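Local coordinates for protein phosphodiesterase (Salpingoeca rosetta, PDB 7CJ3) that belongs to the microbial rhodopsin family as the membrane-spanning part of a phosphodiesterase, a helical bundle that holds retinal, at residues 32-45 against 101-115. Residues are numbered along the deposited sequence; the frame is centred on the assembly and turned at random.
Sequences WLCVMGSLIFFANP and VACISYLSMATLNLY
Trp32 reaches from helix 32-41 into a hole lined by Val101, Ile104, Ser105 and Ser108 of helix 101-111, a knob-into-hole fit between nearly parallel helices (7°) whose axes stay 11.8 Å apart. A gap that wide suits a large indole, swung across it because CG lies anti to the backbone N (chi1 -170°). Ile104 CD1 makes a CH-pi contact over the six-membered ring, 3.6 Å from its centroid, while Met36 CB backs the opposite face. Ser108 OG meets the ring edge in plane, 3.5 Å from Trp32 CH2; a small residue leaves room there, and its hydroxyl is already given to Ile104 O. Trp32 NE1 makes only a weak, bent bond to Ser105 OG (3.1 Å).

Beyond helix 101-111 the chain crosses to helix 32-41, where Tyr115 N donates an almost straight bond to Leu39 O (2.9 Å, 174°), and branched Leu114 lays CD2 against both Leu39 CB and Ile40 CG1. This loop side is looser and more exposed: Asn113 rests on Ala43 and Pro45, Tyr115 lies beside Phe42, Leu39 and a bound OLC, and water 1 weakly bridges Asn44 N and Leu114 O. Asn44, as N-cap, starts helix 45-54, where Ser48 bonds Asn113 OD1. Tyr106 touches Arg130 of helix 128-149 and Cys103 packs on Phe69 of helix 58-81, so helix 101-111 is flanked by three neighbours of the rhodopsin bundle.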
# COMPACT_ATOMS: atom_id res chain seq x y z
N TRP B 32 -12.79 2.11 19.64
CA TRP B 32 -11.82 1.10 19.16
C TRP B 32 -11.07 0.49 20.35
O TRP B 32 -11.16 -0.74 20.55
CB TRP B 32 -10.89 1.72 18.12
CG TRP B 32 -10.08 0.66 17.45
CD1 TRP B 32 -10.43 -0.09 16.38
CD2 TRP B 32 -8.80 0.19 17.88
NE1 TRP B 32 -9.44 -0.98 16.09
CE2 TRP B 32 -8.43 -0.84 17.00
CE3 TRP B 32 -7.93 0.56 18.92
CZ2 TRP B 32 -7.23 -1.53 17.13
CZ3 TRP B 32 -6.74 -0.11 19.04
CH2 TRP B 32 -6.39 -1.15 18.16
N LEU B 33 -10.39 1.34 21.13
CA LEU B 33 -9.59 0.95 22.32
C LEU B 33 -10.41 0.09 23.28
O LEU B 33 -9.89 -0.94 23.75
CB LEU B 33 -9.11 2.22 23.02
CG LEU B 33 -7.98 2.97 22.32
CD1 LEU B 33 -7.85 4.38 22.89
CD2 LEU B 33 -6.67 2.18 22.41
N CYS B 34 -11.64 0.50 23.58
CA CYS B 34 -12.54 -0.27 24.48
C CYS B 34 -12.74 -1.68 23.93
O CYS B 34 -12.58 -2.67 24.68
CB CYS B 34 -13.87 0.45 24.66
SG CYS B 34 -13.69 2.14 25.27
N VAL B 35 -13.04 -1.78 22.63
CA VAL B 35 -13.33 -3.08 21.98
C VAL B 35 -12.04 -3.89 21.97
O VAL B 35 -12.07 -5.09 22.32
CB VAL B 35 -13.91 -2.85 20.59
CG1 VAL B 35 -14.10 -4.17 19.84
CG2 VAL B 35 -15.20 -2.04 20.64
N MET B 36 -10.93 -3.24 21.64
CA MET B 36 -9.61 -3.90 21.64
C MET B 36 -9.27 -4.38 23.05
O MET B 36 -8.82 -5.55 23.20
CB MET B 36 -8.52 -2.94 21.17
CG MET B 36 -7.26 -3.61 20.67
SD MET B 36 -5.93 -3.54 21.86
CE MET B 36 -6.02 -1.84 22.42
N GLY B 37 -9.46 -3.51 24.04
CA GLY B 37 -9.37 -3.87 25.47
C GLY B 37 -10.01 -5.22 25.73
O GLY B 37 -9.29 -6.20 26.11
N SER B 38 -11.32 -5.31 25.48
CA SER B 38 -12.13 -6.46 25.93
C SER B 38 -11.69 -7.71 25.16
O SER B 38 -11.63 -8.78 25.79
CB SER B 38 -13.57 -6.16 25.79
OG SER B 38 -13.72 -4.86 25.22
N LEU B 39 -11.34 -7.55 23.88
CA LEU B 39 -10.83 -8.66 23.00
C LEU B 39 -9.51 -9.23 23.56
O LEU B 39 -9.30 -10.46 23.47
CB LEU B 39 -10.68 -8.13 21.57
CG LEU B 39 -12.00 -7.96 20.81
CD1 LEU B 39 -11.73 -7.58 19.36
CD2 LEU B 39 -12.84 -9.22 20.87
N ILE B 40 -8.67 -8.39 24.17
CA ILE B 40 -7.41 -8.86 24.84
C ILE B 40 -7.76 -9.65 26.11
O ILE B 40 -7.21 -10.79 26.29
CB ILE B 40 -6.46 -7.69 25.12
CG1 ILE B 40 -5.81 -7.22 23.81
CG2 ILE B 40 -5.38 -8.07 26.14
CD1 ILE B 40 -5.07 -5.91 23.90
N PHE B 41 -8.62 -9.06 26.95
CA PHE B 41 -8.96 -9.57 28.30
C PHE B 41 -9.64 -10.94 28.16
O PHE B 41 -9.28 -11.86 28.92
CB PHE B 41 -9.79 -8.54 29.08
CG PHE B 41 -9.13 -7.18 29.24
CD1 PHE B 41 -9.86 -6.02 29.49
CD2 PHE B 41 -7.75 -7.06 29.13
CE1 PHE B 41 -9.22 -4.79 29.63
CE2 PHE B 41 -7.12 -5.83 29.27
CZ PHE B 41 -7.85 -4.70 29.51
N PHE B 42 -10.51 -11.12 27.15
CA PHE B 42 -11.30 -12.37 26.97
C PHE B 42 -10.64 -13.35 25.99
O PHE B 42 -11.20 -14.38 25.73
CB PHE B 42 -12.74 -12.03 26.57
CG PHE B 42 -13.56 -11.38 27.66
CD1 PHE B 42 -13.86 -12.08 28.82
CD2 PHE B 42 -14.08 -10.10 27.51
CE1 PHE B 42 -14.63 -11.50 29.82
CE2 PHE B 42 -14.87 -9.53 28.50
CZ PHE B 42 -15.14 -10.23 29.66
N ALA B 43 -9.45 -13.06 25.47
CA ALA B 43 -8.78 -13.97 24.52
C ALA B 43 -8.46 -15.31 25.18
O ALA B 43 -8.25 -15.34 26.37
CB ALA B 43 -7.53 -13.32 23.97
N ASN B 44 -8.44 -16.39 24.41
CA ASN B 44 -7.86 -17.72 24.76
C ASN B 44 -6.59 -17.89 23.91
O ASN B 44 -6.68 -18.20 22.71
CB ASN B 44 -8.88 -18.85 24.54
CG ASN B 44 -8.36 -20.23 24.91
OD1 ASN B 44 -7.17 -20.52 24.90
ND2 ASN B 44 -9.29 -21.14 25.13
N PRO B 45 -5.39 -17.68 24.50
CA PRO B 45 -4.12 -17.71 23.77
C PRO B 45 -3.76 -19.04 23.11
O PRO B 45 -3.16 -19.01 22.05
CB PRO B 45 -3.05 -17.42 24.83
CG PRO B 45 -3.80 -16.73 25.94
CD PRO B 45 -5.18 -17.32 25.90
N VAL B 101 -7.50 3.77 11.73
CA VAL B 101 -8.27 2.77 12.52
C VAL B 101 -7.98 1.40 11.90
O VAL B 101 -7.69 0.46 12.65
CB VAL B 101 -9.78 3.06 12.56
CG1 VAL B 101 -10.57 1.89 13.14
CG2 VAL B 101 -10.07 4.33 13.34
N ALA B 102 -8.07 1.33 10.57
CA ALA B 102 -7.81 0.10 9.79
C ALA B 102 -6.37 -0.35 10.04
O ALA B 102 -6.16 -1.53 10.32
CB ALA B 102 -8.09 0.34 8.33
N CYS B 103 -5.43 0.57 10.04
CA CYS B 103 -4.01 0.26 10.26
C CYS B 103 -3.81 -0.49 11.58
O CYS B 103 -3.21 -1.60 11.55
CB CYS B 103 -3.18 1.53 10.27
SG CYS B 103 -1.45 1.16 10.64
N ILE B 104 -4.27 0.09 12.70
CA ILE B 104 -4.04 -0.49 14.06
C ILE B 104 -4.90 -1.74 14.26
O ILE B 104 -4.42 -2.62 15.02
CB ILE B 104 -4.22 0.52 15.20
CG1 ILE B 104 -5.64 1.12 15.21
CG2 ILE B 104 -3.15 1.59 15.12
CD1 ILE B 104 -5.87 2.21 16.28
N SER B 105 -6.10 -1.83 13.66
CA SER B 105 -6.93 -3.05 13.83
C SER B 105 -6.15 -4.21 13.22
O SER B 105 -6.04 -5.28 13.85
CB SER B 105 -8.33 -2.94 13.28
OG SER B 105 -8.72 -1.58 13.16
N TYR B 106 -5.56 -3.99 12.05
CA TYR B 106 -4.84 -5.07 11.34
C TYR B 106 -3.54 -5.40 12.09
O TYR B 106 -3.25 -6.60 12.20
CB TYR B 106 -4.71 -4.72 9.86
CG TYR B 106 -5.92 -5.08 9.04
CD1 TYR B 106 -6.22 -6.41 8.76
CD2 TYR B 106 -6.77 -4.11 8.54
CE1 TYR B 106 -7.32 -6.75 7.99
CE2 TYR B 106 -7.89 -4.44 7.77
CZ TYR B 106 -8.17 -5.77 7.49
OH TYR B 106 -9.28 -6.10 6.75
N LEU B 107 -2.83 -4.39 12.63
CA LEU B 107 -1.60 -4.60 13.45
C LEU B 107 -1.94 -5.54 14.61
O LEU B 107 -1.17 -6.47 14.86
CB LEU B 107 -1.05 -3.27 13.97
CG LEU B 107 0.17 -3.36 14.90
CD1 LEU B 107 1.31 -4.14 14.28
CD2 LEU B 107 0.72 -1.99 15.25
N SER B 108 -3.06 -5.26 15.28
CA SER B 108 -3.63 -6.01 16.43
C SER B 108 -3.83 -7.49 16.09
O SER B 108 -3.33 -8.37 16.82
CB SER B 108 -4.92 -5.33 16.85
OG SER B 108 -4.66 -4.05 17.37
N MET B 109 -4.51 -7.74 14.97
CA MET B 109 -4.83 -9.10 14.45
C MET B 109 -3.56 -9.92 14.19
O MET B 109 -3.55 -11.13 14.55
CB MET B 109 -5.70 -8.97 13.20
CG MET B 109 -7.15 -8.54 13.59
SD MET B 109 -8.27 -8.30 12.22
CE MET B 109 -8.23 -9.90 11.44
N ALA B 110 -2.50 -9.28 13.69
CA ALA B 110 -1.19 -9.92 13.39
C ALA B 110 -0.39 -10.25 14.66
O ALA B 110 0.33 -11.26 14.61
CB ALA B 110 -0.38 -9.02 12.47
N THR B 111 -0.45 -9.41 15.70
CA THR B 111 0.53 -9.36 16.84
C THR B 111 -0.07 -9.81 18.17
O THR B 111 0.72 -10.23 19.03
CB THR B 111 1.13 -7.96 17.10
OG1 THR B 111 0.12 -6.94 17.15
CG2 THR B 111 2.19 -7.58 16.08
N LEU B 112 -1.38 -9.65 18.39
CA LEU B 112 -1.99 -9.92 19.73
C LEU B 112 -2.92 -11.13 19.64
O LEU B 112 -3.35 -11.47 18.51
CB LEU B 112 -2.73 -8.68 20.25
CG LEU B 112 -1.93 -7.38 20.26
CD1 LEU B 112 -2.81 -6.19 20.51
CD2 LEU B 112 -0.84 -7.45 21.30
N ASN B 113 -3.13 -11.77 20.79
CA ASN B 113 -4.15 -12.82 21.07
C ASN B 113 -5.48 -12.10 21.34
O ASN B 113 -5.60 -11.46 22.43
CB ASN B 113 -3.75 -13.72 22.24
CG ASN B 113 -2.42 -14.38 22.01
OD1 ASN B 113 -2.29 -15.27 21.19
ND2 ASN B 113 -1.39 -13.93 22.70
N LEU B 114 -6.39 -12.17 20.36
CA LEU B 114 -7.72 -11.52 20.42
C LEU B 114 -8.81 -12.59 20.43
O LEU B 114 -8.74 -13.54 19.65
CB LEU B 114 -7.88 -10.55 19.25
CG LEU B 114 -6.86 -9.41 19.19
CD1 LEU B 114 -7.07 -8.59 17.92
CD2 LEU B 114 -6.97 -8.50 20.40
N TYR B 115 -9.77 -12.43 21.34
CA TYR B 115 -11.02 -13.22 21.44
C TYR B 115 -11.71 -13.19 20.08
O TYR B 115 -11.77 -12.10 19.43
CB TYR B 115 -11.94 -12.64 22.51
CG TYR B 115 -13.25 -13.37 22.63
CD1 TYR B 115 -13.29 -14.72 22.90
CD2 TYR B 115 -14.44 -12.70 22.44
CE1 TYR B 115 -14.49 -15.40 23.01
CE2 TYR B 115 -15.66 -13.35 22.55
CZ TYR B 115 -15.68 -14.70 22.85
OH TYR B 115 -16.89 -15.33 22.98
O HOH W 1 -8.15 -15.45 21.20